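Local coordinates for DotI (Legionella pneumophila, PDB 3WZ4), which is part of an inner-membrane complex essential for type IVB secretion, its own precise role being unknown, and is represented here by its periplasmic domain, at residues N57-V67 and V98-F106; R87-V98 and Q109-V120. All blocks are in the same frame, centred on the assembly; numbering follows the deposited sequence. Where two conformers were deposited one is given.

Contact 1: N57-V67 and V98-F106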
loop_
_atom_site.group_PDB
_atom_site.type_symbol
_atom_site.label_atom_id
_atom_site.label_comp_id
_atom_site.label_asym_id
_atom_site.label_seq_id
_atom_site.Cartn_x
_atom_site.Cartn_y
_atom_site.Cartn_z
ATOM N N ASN A 57 1.398 -14.884 0.058
ATOM C CA ASN A 57 0.599 -14.370 -1.053
ATOM C C ASN A 57 1.233 -14.544 -2.431
ATOM O O ASN A 57 0.659 -15.192 -3.307
ATOM C CB ASN A 57 0.245 -12.900 -0.808
ATOM C CG ASN A 57 -0.557 -12.702 0.465
ATOM O OD1 ASN A 57 -0.763 -13.643 1.231
ATOM N ND2 ASN A 57 -1.010 -11.475 0.701
ATOM N N LEU A 58 2.417 -13.970 -2.618
ATOM C CA LEU A 58 3.095 -14.033 -3.911
ATOM C C LEU A 58 3.315 -15.471 -4.379
ATOM O O LEU A 58 3.292 -15.747 -5.579
ATOM C CB LEU A 58 4.426 -13.280 -3.866
ATOM C CG LEU A 58 5.245 -13.273 -5.162
ATOM C CD1 LEU A 58 4.378 -12.913 -6.361
ATOM C CD2 LEU A 58 6.423 -12.320 -5.048
ATOM N N ASP A 59 3.529 -16.381 -3.430
ATOM C CA ASP A 59 3.751 -17.788 -3.757
ATOM C C ASP A 59 2.489 -18.441 -4.300
ATOM O O ASP A 59 2.551 -19.241 -5.236
ATOM C CB ASP A 59 4.264 -18.560 -2.537
ATOM C CG ASP A 59 5.721 -18.265 -2.233
ATOM O OD1 ASP A 59 6.502 -18.090 -3.193
ATOM O OD2 ASP A 59 6.084 -18.199 -1.039
ATOM N N ALA A 60 1.348 -18.097 -3.713
ATOM C CA ALA A 60 0.066 -18.642 -4.147
ATOM C C ALA A 60 -0.391 -18.026 -5.467
ATOM O O ALA A 60 -0.965 -18.707 -6.320
ATOM C CB ALA A 60 -0.990 -18.435 -3.071
ATOM N N VAL A 61 -0.142 -16.731 -5.627
ATOM C CA VAL A 61 -0.492 -16.042 -6.860
ATOM C C VAL A 61 0.226 -16.679 -8.043
ATOM O O VAL A 61 -0.384 -16.941 -9.079
ATOM C CB VAL A 61 -0.151 -14.541 -6.784
ATOM C CG1 VAL A 61 -0.259 -13.901 -8.155
ATOM C CG2 VAL A 61 -1.069 -13.845 -5.789
ATOM N N LYS A 62 1.520 -16.935 -7.880
ATOM C CA LYS A 62 2.312 -17.584 -8.921
ATOM C C LYS A 62 1.882 -19.034 -9.128
ATOM O O LYS A 62 1.658 -19.466 -10.258
ATOM C CB LYS A 62 3.808 -17.510 -8.590
ATOM C CG LYS A 62 4.360 -16.088 -8.549
ATOM C CD LYS A 62 5.796 -16.032 -8.034
ATOM C CE LYS A 62 6.791 -16.516 -9.078
ATOM N NZ LYS A 62 8.198 -16.255 -8.657
ATOM N N ALA A 63 1.762 -19.778 -8.034
ATOM C CA ALA A 63 1.398 -21.191 -8.103
ATOM C C ALA A 63 0.037 -21.404 -8.763
ATOM O O ALA A 63 -0.110 -22.250 -9.643
ATOM C CB ALA A 63 1.416 -21.814 -6.714
ATOM N N LYS A 64 -0.956 -20.635 -8.329
ATOM C CA LYS A 64 -2.307 -20.762 -8.864
ATOM C C LYS A 64 -2.543 -19.806 -10.031
ATOM O O LYS A 64 -3.639 -19.744 -10.586
ATOM C CB LYS A 64 -3.342 -20.526 -7.761
ATOM C CG LYS A 64 -3.252 -21.516 -6.611
ATOM C CD LYS A 64 -4.266 -21.196 -5.527
ATOM C CE LYS A 64 -4.166 -22.180 -4.377
ATOM N NZ LYS A 64 -5.155 -21.886 -3.306
ATOM N N LYS A 65 -1.501 -19.066 -10.396
ATOM C CA LYS A 65 -1.564 -18.146 -11.526
ATOM C C LYS A 65 -2.800 -17.252 -11.467
ATOM O O LYS A 65 -3.687 -17.332 -12.321
ATOM C CB LYS A 65 -1.507 -18.918 -12.845
ATOM C CG LYS A 65 -0.264 -19.782 -12.970
ATOM C CD LYS A 65 -0.087 -20.324 -14.375
ATOM C CE LYS A 65 1.271 -20.996 -14.520
ATOM N NZ LYS A 65 1.545 -21.422 -15.920
ATOM N N LEU A 66 -2.839 -16.395 -10.453
ATOM C CA LEU A 66 -3.996 -15.541 -10.209
ATOM C C LEU A 66 -3.763 -14.099 -10.640
ATOM O O LEU A 66 -2.635 -13.681 -10.900
ATOM C CB LEU A 66 -4.350 -15.553 -8.724
ATOM C CG LEU A 66 -4.464 -16.922 -8.057
ATOM C CD1 LEU A 66 -4.503 -16.759 -6.551
ATOM C CD2 LEU A 66 -5.684 -17.679 -8.564
ATOM N N VAL A 67 -4.853 -13.345 -10.705
ATOM C CA VAL A 67 -4.786 -11.908 -10.903
ATOM C C VAL A 67 -5.348 -11.251 -9.654
ATOM O O VAL A 67 -6.471 -11.547 -9.241
ATOM C CB VAL A 67 -5.611 -11.464 -12.123
ATOM C CG1 VAL A 67 -5.689 -9.947 -12.186
ATOM C CG2 VAL A 67 -5.014 -12.031 -13.406
ATOM N N VAL A 98 -10.208 -7.234 -1.378
ATOM C CA VAL A 98 -9.211 -7.801 -2.275
ATOM C C VAL A 98 -9.765 -9.035 -2.980
ATOM O O VAL A 98 -10.452 -9.852 -2.368
ATOM C CB VAL A 98 -7.918 -8.175 -1.520
ATOM C CG1 VAL A 98 -6.864 -8.682 -2.484
ATOM C CG2 VAL A 98 -7.390 -6.976 -0.742
ATOM N N THR A 99 -9.465 -9.158 -4.270
ATOM C CA THR A 99 -9.925 -10.291 -5.066
ATOM C C THR A 99 -8.765 -11.049 -5.714
ATOM O O THR A 99 -7.989 -10.480 -6.480
ATOM C CB THR A 99 -10.904 -9.838 -6.165
ATOM O OG1 THR A 99 -12.059 -9.244 -5.562
ATOM C CG2 THR A 99 -11.337 -11.018 -7.022
ATOM N N TYR A 100 -8.651 -12.333 -5.387
ATOM C CA TYR A 100 -7.703 -13.231 -6.036
ATOM C C TYR A 100 -8.485 -14.176 -6.940
ATOM O O TYR A 100 -9.331 -14.930 -6.460
ATOM C CB TYR A 100 -6.950 -14.053 -4.991
ATOM C CG TYR A 100 -6.133 -13.244 -4.008
ATOM C CD1 TYR A 100 -6.727 -12.654 -2.900
ATOM C CD2 TYR A 100 -4.761 -13.088 -4.178
ATOM C CE1 TYR A 100 -5.981 -11.920 -1.994
ATOM C CE2 TYR A 100 -4.007 -12.356 -3.276
ATOM C CZ TYR A 100 -4.624 -11.774 -2.187
ATOM O OH TYR A 100 -3.881 -11.045 -1.285
ATOM N N GLN A 101 -8.218 -14.152 -8.242
ATOM C CA GLN A 101 -9.026 -14.965 -9.147
ATOM C C GLN A 101 -8.303 -15.505 -10.372
ATOM O O GLN A 101 -7.244 -15.016 -10.767
ATOM C CB GLN A 101 -10.281 -14.204 -9.585
ATOM C CG GLN A 101 -10.016 -13.081 -10.567
ATOM C CD GLN A 101 -11.275 -12.312 -10.916
ATOM O OE1 GLN A 101 -12.177 -12.839 -11.568
ATOM N NE2 GLN A 101 -11.346 -11.060 -10.473
ATOM N N SER A 102 -8.909 -16.532 -10.961
ATOM C CA SER A 102 -8.439 -17.146 -12.195
ATOM C C SER A 102 -9.623 -17.854 -12.837
ATOM O O SER A 102 -10.762 -17.680 -12.408
ATOM C CB SER A 102 -7.329 -18.154 -11.906
ATOM O OG SER A 102 -7.823 -19.247 -11.153
ATOM N N ALA A 103 -9.357 -18.657 -13.859
ATOM C CA ALA A 103 -10.416 -19.424 -14.503
ATOM C C ALA A 103 -11.057 -20.405 -13.522
ATOM O O ALA A 103 -12.255 -20.675 -13.598
ATOM C CB ALA A 103 -9.874 -20.163 -15.719
ATOM N N SER A 104 -10.259 -20.921 -12.593
ATOM C CA SER A 104 -10.725 -21.958 -11.679
ATOM C C SER A 104 -11.047 -21.439 -10.276
ATOM O O SER A 104 -11.815 -22.064 -9.544
ATOM C CB SER A 104 -9.701 -23.095 -11.595
ATOM O OG SER A 104 -8.546 -22.691 -10.881
ATOM N N GLU A 105 -10.470 -20.302 -9.901
ATOM C CA GLU A 105 -10.642 -19.790 -8.542
ATOM C C GLU A 105 -11.192 -18.365 -8.467
ATOM O O GLU A 105 -11.019 -17.564 -9.388
ATOM C CB GLU A 105 -9.324 -19.866 -7.769
ATOM C CG GLU A 105 -8.865 -21.278 -7.449
ATOM C CD GLU A 105 -7.702 -21.297 -6.478
ATOM O OE1 GLU A 105 -7.073 -22.364 -6.320
ATOM O OE2 GLU A 105 -7.422 -20.242 -5.868
ATOM N N PHE A 106 -11.852 -18.066 -7.351
ATOM C CA PHE A 106 -12.341 -16.724 -7.056
ATOM C C PHE A 106 -12.490 -16.564 -5.545
ATOM O O PHE A 106 -13.423 -17.100 -4.946
ATOM C CB PHE A 106 -13.676 -16.469 -7.755
ATOM C CG PHE A 106 -14.170 -15.053 -7.629
ATOM C CD1 PHE A 106 -14.878 -14.647 -6.509
ATOM C CD2 PHE A 106 -13.935 -14.131 -8.635
ATOM C CE1 PHE A 106 -15.337 -13.347 -6.392
ATOM C CE2 PHE A 106 -14.391 -12.831 -8.526
ATOM C CZ PHE A 106 -15.093 -12.439 -7.404
HETATM O O HOH W 1 -1.876 -9.922 -2.045
HETATM O O HOH W 2 -6.041 -21.109 -10.372
HETATM O O HOH W 3 -5.497 -15.633 -13.642
HETATM O O HOH W 4 -8.787 -10.032 -9.114
#
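Gln-101 O takes the backbone N-H of Val-67 at 2.9 Å. The donor lies in the carbonyl plane, and the bond is close to straight, 163° at the hydrogen. The same oxygen meets Leu-66 CA in a CA-H...O contact and accepts a weak bond from a water that also donates to Lys-65 O. The return bond, from Gln-101 N to Val-67 O, is longer at 3.3 Å, and its donor is tilted from the carbonyl plane. The two bonds make Val-67 and Gln-101 an antiparallel hydrogen-bonded pair, where strand 67-84 begins alongside the end of strand 87-101. A Schellman motif with Lys-65 at C-prime ends helix 57-63. Between the motif and the pair, Leu-66 sets CD1 4.0 Å from Tyr-100 CB and CD2 3.7 Å from Ser-102 OG. Tyr-100 has its CG beside the backbone N (chi1 -61°), which carries the ring to the helix. There Val-61 CG2 meets the ring edge, 4.1 Å from CD2 of Tyr-100. The Asn-57 amide stands steeply to the same ring, with planes 77° apart. In the turn, Ser-102 OG accepts from the backbone N of Ser-104 and of Glu-105, as an ST turn and an ST motif. A water joins this hydroxyl to Lys-64 O. The extended Lys-64 chain crosses Glu-105 at about a right angle, forming a long salt bridge, NZ to OE1 3.6 Å. Val-68 of strand 67-84 packs on both Val-61 and Tyr-100. The contact thus joins helix 57-63 and the start of strand 67-84 to the C-terminal end of strand 87-101 and the turn after it.

Contact 2: R87-V98 and Q109-V120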
loop_
_atom_site.group_PDB
_atom_site.type_symbol
_atom_site.label_atom_id
_atom_site.label_comp_id
_atom_site.label_asym_id
_atom_site.label_seq_id
_atom_site.Cartn_x
_atom_site.Cartn_y
_atom_site.Cartn_z
ATOM N N ARG A 87 9.628 15.120 11.363
ATOM C CA ARG A 87 8.908 15.119 10.093
ATOM C C ARG A 87 7.398 14.988 10.289
ATOM O O ARG A 87 6.927 14.097 10.998
ATOM C CB ARG A 87 9.433 14.001 9.186
ATOM C CG ARG A 87 10.941 14.039 8.998
ATOM C CD ARG A 87 11.409 13.079 7.917
ATOM N NE ARG A 87 10.978 11.707 8.166
ATOM C CZ ARG A 87 11.561 10.638 7.635
ATOM N NH1 ARG A 87 12.609 10.782 6.833
ATOM N NH2 ARG A 87 11.102 9.423 7.910
ATOM N N TYR A 88 6.642 15.886 9.663
ATOM C CA TYR A 88 5.191 15.848 9.774
ATOM C C TYR A 88 4.671 14.546 9.185
ATOM O O TYR A 88 5.128 14.109 8.128
ATOM C CB TYR A 88 4.547 17.046 9.072
ATOM C CG TYR A 88 3.185 17.392 9.637
ATOM C CD1 TYR A 88 2.034 16.776 9.161
ATOM C CD2 TYR A 88 3.055 18.317 10.664
ATOM C CE1 TYR A 88 0.792 17.083 9.682
ATOM C CE2 TYR A 88 1.816 18.630 11.191
ATOM C CZ TYR A 88 0.691 18.011 10.697
ATOM O OH TYR A 88 -0.539 18.320 11.219
ATOM N N SER A 89 3.715 13.927 9.870
ATOM C CA SER A 89 3.257 12.599 9.489
ATOM C C SER A 89 1.743 12.430 9.585
ATOM O O SER A 89 1.058 13.208 10.245
ATOM C CB SER A 89 3.954 11.543 10.347
ATOM O OG SER A 89 5.360 11.653 10.238
ATOM N N TRP A 90 1.239 11.396 8.921
ATOM C CA TRP A 90 -0.179 11.073 8.920
ATOM C C TRP A 90 -0.359 9.576 9.078
ATOM O O TRP A 90 0.253 8.793 8.351
ATOM C CB TRP A 90 -0.827 11.462 7.588
ATOM C CG TRP A 90 -0.846 12.922 7.280
ATOM C CD1 TRP A 90 -1.876 13.795 7.499
ATOM C CD2 TRP A 90 0.197 13.681 6.664
ATOM N NE1 TRP A 90 -1.531 15.051 7.066
ATOM C CE2 TRP A 90 -0.262 15.009 6.551
ATOM C CE3 TRP A 90 1.479 13.368 6.201
ATOM C CZ2 TRP A 90 0.516 16.023 5.997
ATOM C CZ3 TRP A 90 2.250 14.376 5.652
ATOM C CH2 TRP A 90 1.766 15.687 5.555
ATOM N N ARG A 91 -1.197 9.168 10.023
ATOM C CA ARG A 91 -1.570 7.763 10.122
ATOM C C ARG A 91 -2.916 7.571 9.434
ATOM O O ARG A 91 -3.949 8.027 9.925
ATOM C CB ARG A 91 -1.615 7.303 11.581
ATOM C CG ARG A 91 -1.262 5.833 11.759
ATOM C CD ARG A 91 -1.133 5.442 13.226
ATOM N NE ARG A 91 -0.028 6.126 13.897
ATOM C CZ ARG A 91 1.226 5.682 13.921
ATOM N NH1 ARG A 91 1.546 4.553 13.304
ATOM N NH2 ARG A 91 2.161 6.370 14.561
ATOM N N VAL A 92 -2.889 6.907 8.281
ATOM C CA VAL A 92 -4.077 6.748 7.448
ATOM C C VAL A 92 -4.579 5.308 7.385
ATOM O O VAL A 92 -3.800 4.374 7.210
ATOM C CB VAL A 92 -3.809 7.234 6.011
ATOM C CG1 VAL A 92 -4.961 6.857 5.094
ATOM C CG2 VAL A 92 -3.566 8.740 5.998
ATOM N N GLN A 93 -5.891 5.142 7.511
ATOM C CA GLN A 93 -6.499 3.822 7.509
ATOM C C GLN A 93 -7.612 3.731 6.471
ATOM O O GLN A 93 -8.395 4.667 6.303
ATOM C CB GLN A 93 -7.048 3.495 8.895
ATOM C CG GLN A 93 -7.597 2.090 9.026
ATOM C CD GLN A 93 -7.957 1.741 10.453
ATOM O OE1 GLN A 93 -7.098 1.337 11.239
ATOM N NE2 GLN A 93 -9.228 1.909 10.803
HETATM N N MSE A 94 -7.673 2.601 5.774
HETATM C CA MSE A 94 -8.697 2.384 4.759
HETATM C C MSE A 94 -9.005 0.901 4.611
HETATM O O MSE A 94 -8.095 0.084 4.489
HETATM C CB MSE A 94 -8.257 2.960 3.409
HETATM C CG MSE A 94 -9.389 3.083 2.392
HETATM SE SE MSE A 94 -8.819 3.789 0.661
HETATM C CE MSE A 94 -7.810 2.239 0.040
ATOM N N PRO A 95 -10.298 0.548 4.633
ATOM C CA PRO A 95 -10.730 -0.832 4.401
ATOM C C PRO A 95 -10.839 -1.121 2.906
ATOM O O PRO A 95 -11.224 -0.244 2.136
ATOM C CB PRO A 95 -12.116 -0.863 5.043
ATOM C CG PRO A 95 -12.634 0.522 4.839
ATOM C CD PRO A 95 -11.433 1.440 4.927
ATOM N N ILE A 96 -10.503 -2.340 2.501
ATOM C CA ILE A 96 -10.543 -2.701 1.090
ATOM C C ILE A 96 -11.106 -4.100 0.881
ATOM O O ILE A 96 -11.121 -4.920 1.800
ATOM C CB ILE A 96 -9.133 -2.643 0.449
ATOM C CG1 ILE A 96 -8.205 -3.668 1.106
ATOM C CG2 ILE A 96 -8.549 -1.247 0.553
ATOM C CD1 ILE A 96 -6.797 -3.671 0.541
ATOM N N LEU A 97 -11.570 -4.361 -0.336
ATOM C CA LEU A 97 -11.979 -5.702 -0.728
ATOM C C LEU A 97 -11.005 -6.244 -1.768
ATOM O O LEU A 97 -10.973 -5.772 -2.901
ATOM C CB LEU A 97 -13.399 -5.695 -1.296
ATOM C CG LEU A 97 -13.928 -7.068 -1.721
ATOM C CD1 LEU A 97 -14.018 -7.997 -0.515
ATOM C CD2 LEU A 97 -15.277 -6.947 -2.423
ATOM N N VAL A 98 -10.208 -7.234 -1.378
ATOM C CA VAL A 98 -9.211 -7.801 -2.275
ATOM C C VAL A 98 -9.765 -9.035 -2.980
ATOM O O VAL A 98 -10.452 -9.852 -2.368
ATOM C CB VAL A 98 -7.918 -8.175 -1.520
ATOM C CG1 VAL A 98 -6.864 -8.682 -2.484
ATOM C CG2 VAL A 98 -7.390 -6.976 -0.742
ATOM N N GLN A 109 -11.205 -11.086 0.087
ATOM C CA GLN A 109 -10.862 -10.765 1.468
ATOM C C GLN A 109 -11.205 -9.318 1.803
ATOM O O GLN A 109 -10.871 -8.403 1.049
ATOM C CB GLN A 109 -9.367 -10.972 1.716
ATOM C CG GLN A 109 -8.890 -12.408 1.656
ATOM C CD GLN A 109 -7.402 -12.526 1.945
ATOM O OE1 GLN A 109 -6.654 -11.555 1.816
ATOM N NE2 GLN A 109 -6.969 -13.714 2.346
ATOM N N ASN A 110 -11.870 -9.112 2.935
ATOM C CA ASN A 110 -12.032 -7.771 3.477
ATOM C C ASN A 110 -10.855 -7.451 4.381
ATOM O O ASN A 110 -10.697 -8.052 5.442
ATOM C CB ASN A 110 -13.342 -7.637 4.256
ATOM C CG ASN A 110 -14.564 -7.771 3.372
ATOM O OD1 ASN A 110 -14.862 -6.891 2.563
ATOM N ND2 ASN A 110 -15.288 -8.873 3.528
ATOM N N ASN A 111 -10.021 -6.511 3.952
ATOM C CA ASN A 111 -8.856 -6.121 4.734
ATOM C C ASN A 111 -8.906 -4.658 5.144
ATOM O O ASN A 111 -9.599 -3.850 4.526
ATOM C CB ASN A 111 -7.565 -6.396 3.954
ATOM C CG ASN A 111 -7.297 -7.877 3.770
ATOM O OD1 ASN A 111 -7.499 -8.675 4.685
ATOM N ND2 ASN A 111 -6.838 -8.253 2.580
ATOM N N VAL A 112 -8.169 -4.328 6.197
ATOM C CA VAL A 112 -7.967 -2.941 6.577
ATOM C C VAL A 112 -6.489 -2.605 6.443
ATOM O O VAL A 112 -5.637 -3.274 7.024
ATOM C CB VAL A 112 -8.415 -2.675 8.020
ATOM C CG1 VAL A 112 -8.389 -1.183 8.311
ATOM C CG2 VAL A 112 -9.805 -3.233 8.242
ATOM N N VAL A 113 -6.189 -1.580 5.655
ATOM C CA VAL A 113 -4.813 -1.136 5.482
ATOM C C VAL A 113 -4.538 0.062 6.384
ATOM O O VAL A 113 -5.309 1.022 6.416
ATOM C CB VAL A 113 -4.520 -0.750 4.019
ATOM C CG1 VAL A 113 -3.088 -0.269 3.874
ATOM C CG2 VAL A 113 -4.789 -1.928 3.091
ATOM N N THR A 114 -3.443 -0.002 7.130
ATOM C CA THR A 114 -3.041 1.121 7.962
ATOM C C THR A 114 -1.641 1.564 7.567
ATOM O O THR A 114 -0.703 0.765 7.555
ATOM C CB THR A 114 -3.092 0.770 9.458
ATOM O OG1 THR A 114 -4.333 0.117 9.751
ATOM C CG2 THR A 114 -2.977 2.028 10.305
HETATM N N MSE A 115 -1.508 2.842 7.232
HETATM C CA MSE A 115 -0.250 3.376 6.734
HETATM C C MSE A 115 0.248 4.537 7.586
HETATM O O MSE A 115 -0.529 5.400 8.001
HETATM C CB MSE A 115 -0.409 3.844 5.284
HETATM C CG MSE A 115 -0.713 2.737 4.283
HETATM SE SE MSE A 115 -1.397 3.426 2.579
HETATM C CE MSE A 115 -3.247 3.758 3.107
ATOM N N LEU A 116 1.547 4.550 7.850
ATOM C CA LEU A 116 2.186 5.732 8.402
ATOM C C LEU A 116 2.843 6.480 7.250
ATOM O O LEU A 116 3.722 5.948 6.576
ATOM C CB LEU A 116 3.217 5.361 9.473
ATOM C CG LEU A 116 4.011 6.532 10.062
ATOM C CD1 LEU A 116 3.087 7.514 10.765
ATOM C CD2 LEU A 116 5.094 6.038 11.012
ATOM N N ILE A 117 2.395 7.704 7.012
ATOM C CA ILE A 117 2.918 8.502 5.912
ATOM C C ILE A 117 3.700 9.694 6.449
ATOM O O ILE A 117 3.236 10.395 7.349
ATOM C CB ILE A 117 1.778 8.985 4.991
ATOM C CG1 ILE A 117 1.110 7.787 4.315
ATOM C CG2 ILE A 117 2.298 9.977 3.958
ATOM C CD1 ILE A 117 -0.042 8.160 3.413
ATOM N N THR A 118 4.894 9.914 5.907
ATOM C CA THR A 118 5.744 11.001 6.376
ATOM C C THR A 118 6.259 11.878 5.240
ATOM O O THR A 118 6.494 11.406 4.129
ATOM C CB THR A 118 6.949 10.467 7.172
ATOM O OG1 THR A 118 7.804 9.720 6.300
ATOM C CG2 THR A 118 6.481 9.567 8.304
ATOM N N ARG A 119 6.427 13.162 5.532
ATOM C CA ARG A 119 7.032 14.084 4.585
ATOM C C ARG A 119 8.500 13.733 4.391
ATOM O O ARG A 119 9.221 13.495 5.357
ATOM C CB ARG A 119 6.915 15.519 5.090
ATOM C CG ARG A 119 5.491 15.993 5.280
ATOM C CD ARG A 119 5.187 17.161 4.361
ATOM N NE ARG A 119 6.243 18.168 4.402
ATOM C CZ ARG A 119 6.236 19.283 3.681
ATOM N NH1 ARG A 119 5.223 19.540 2.861
ATOM N NH2 ARG A 119 7.241 20.144 3.780
ATOM N N VAL A 120 8.933 13.695 3.137
ATOM C CA VAL A 120 10.333 13.459 2.816
ATOM C C VAL A 120 10.803 14.501 1.809
ATOM O O VAL A 120 10.023 15.348 1.373
ATOM C CB VAL A 120 10.564 12.044 2.245
ATOM C CG1 VAL A 120 10.301 10.991 3.312
ATOM C CG2 VAL A 120 9.685 11.809 1.021
HETATM O O HOH W 5 -13.568 -4.111 3.231
#
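Strands 87-101 and 106-119 form a long beta hairpin in the antiparallel sheet of this NTF2-clan domain. Across 87-98 and 109-120, hydrogen-bonded and non-hydrogen-bonded pairs alternate. Trp-90 pairs with Ile-117 through two bonds, Trp-90 N to Ile-117 O being 2.7 Å. Val-92 with Met-115, Met-94 with Val-113, Ile-96 with Asn-111 and Val-98 with Gln-109 pair likewise. At the non-hydrogen-bonded pairs between them, CA-H...O contacts form, such as Gln-93 CA to Val-113 O, 3.2 Å. One face is largely apolar from Trp-90 to Ile-96 and from Val-113 to Ile-117. Ile-96 places CG1 between its backbone N and carbonyl carbon (chi1 63°), and its CD1 reaches Val-113 CG2 at 3.7 Å. The selenomethionine Met-115 bends at chi3, bringing CE 4.1 Å from Val-92 CG1. Helix 7-21 covers this part, Ala-14 touching both residues. At the strand end, Arg-119 CG sits at the edge of the Trp-90 ring, 3.6 Å from CZ3. Tyr-88 CD1 lies over one face of that ring. Trp-90 NE1 bonds to Asp-7, and Arg-119 NH1 to His-3 O. On the other face, Gln-93 lays CG against Val-112 CG1 at 3.4 Å. Its chain is extended, with CG anti to the backbone N (chi1 -175°), and OE1 ends 3.4 Å from Thr-114 OG1. The hairpin is therefore two-sided: a dense network of main-chain bonds holds the strands, one face buries hydrocarbon under a helix along its middle, and the other is mixed, with Ser-89, Gln-93 and Thr-114 among Leu-97, Val-112 and Leu-116.

In the fold
Contacts 1 and 2 have centres about 24 Å apart and follow one another along strand 87-101, sharing Val-98. Their segments alternate in the chain: 57-67, 87-98, 98-106, then 109-120. Contact 2 lies about 7 Å from the centre of the chain and forms much of the hairpin between two neighbouring strands of the sheet. Contact 1 lies farther out, about 19 Å from that centre, where the turn of the same hairpin meets the end of helix 57-63 and the start of strand 67-84. Tyr-100 and Gln-109 touch where the two meet. Strand 87-101 therefore runs from the middle of the periplasmic domain to the outer end where helix 57-63 packs.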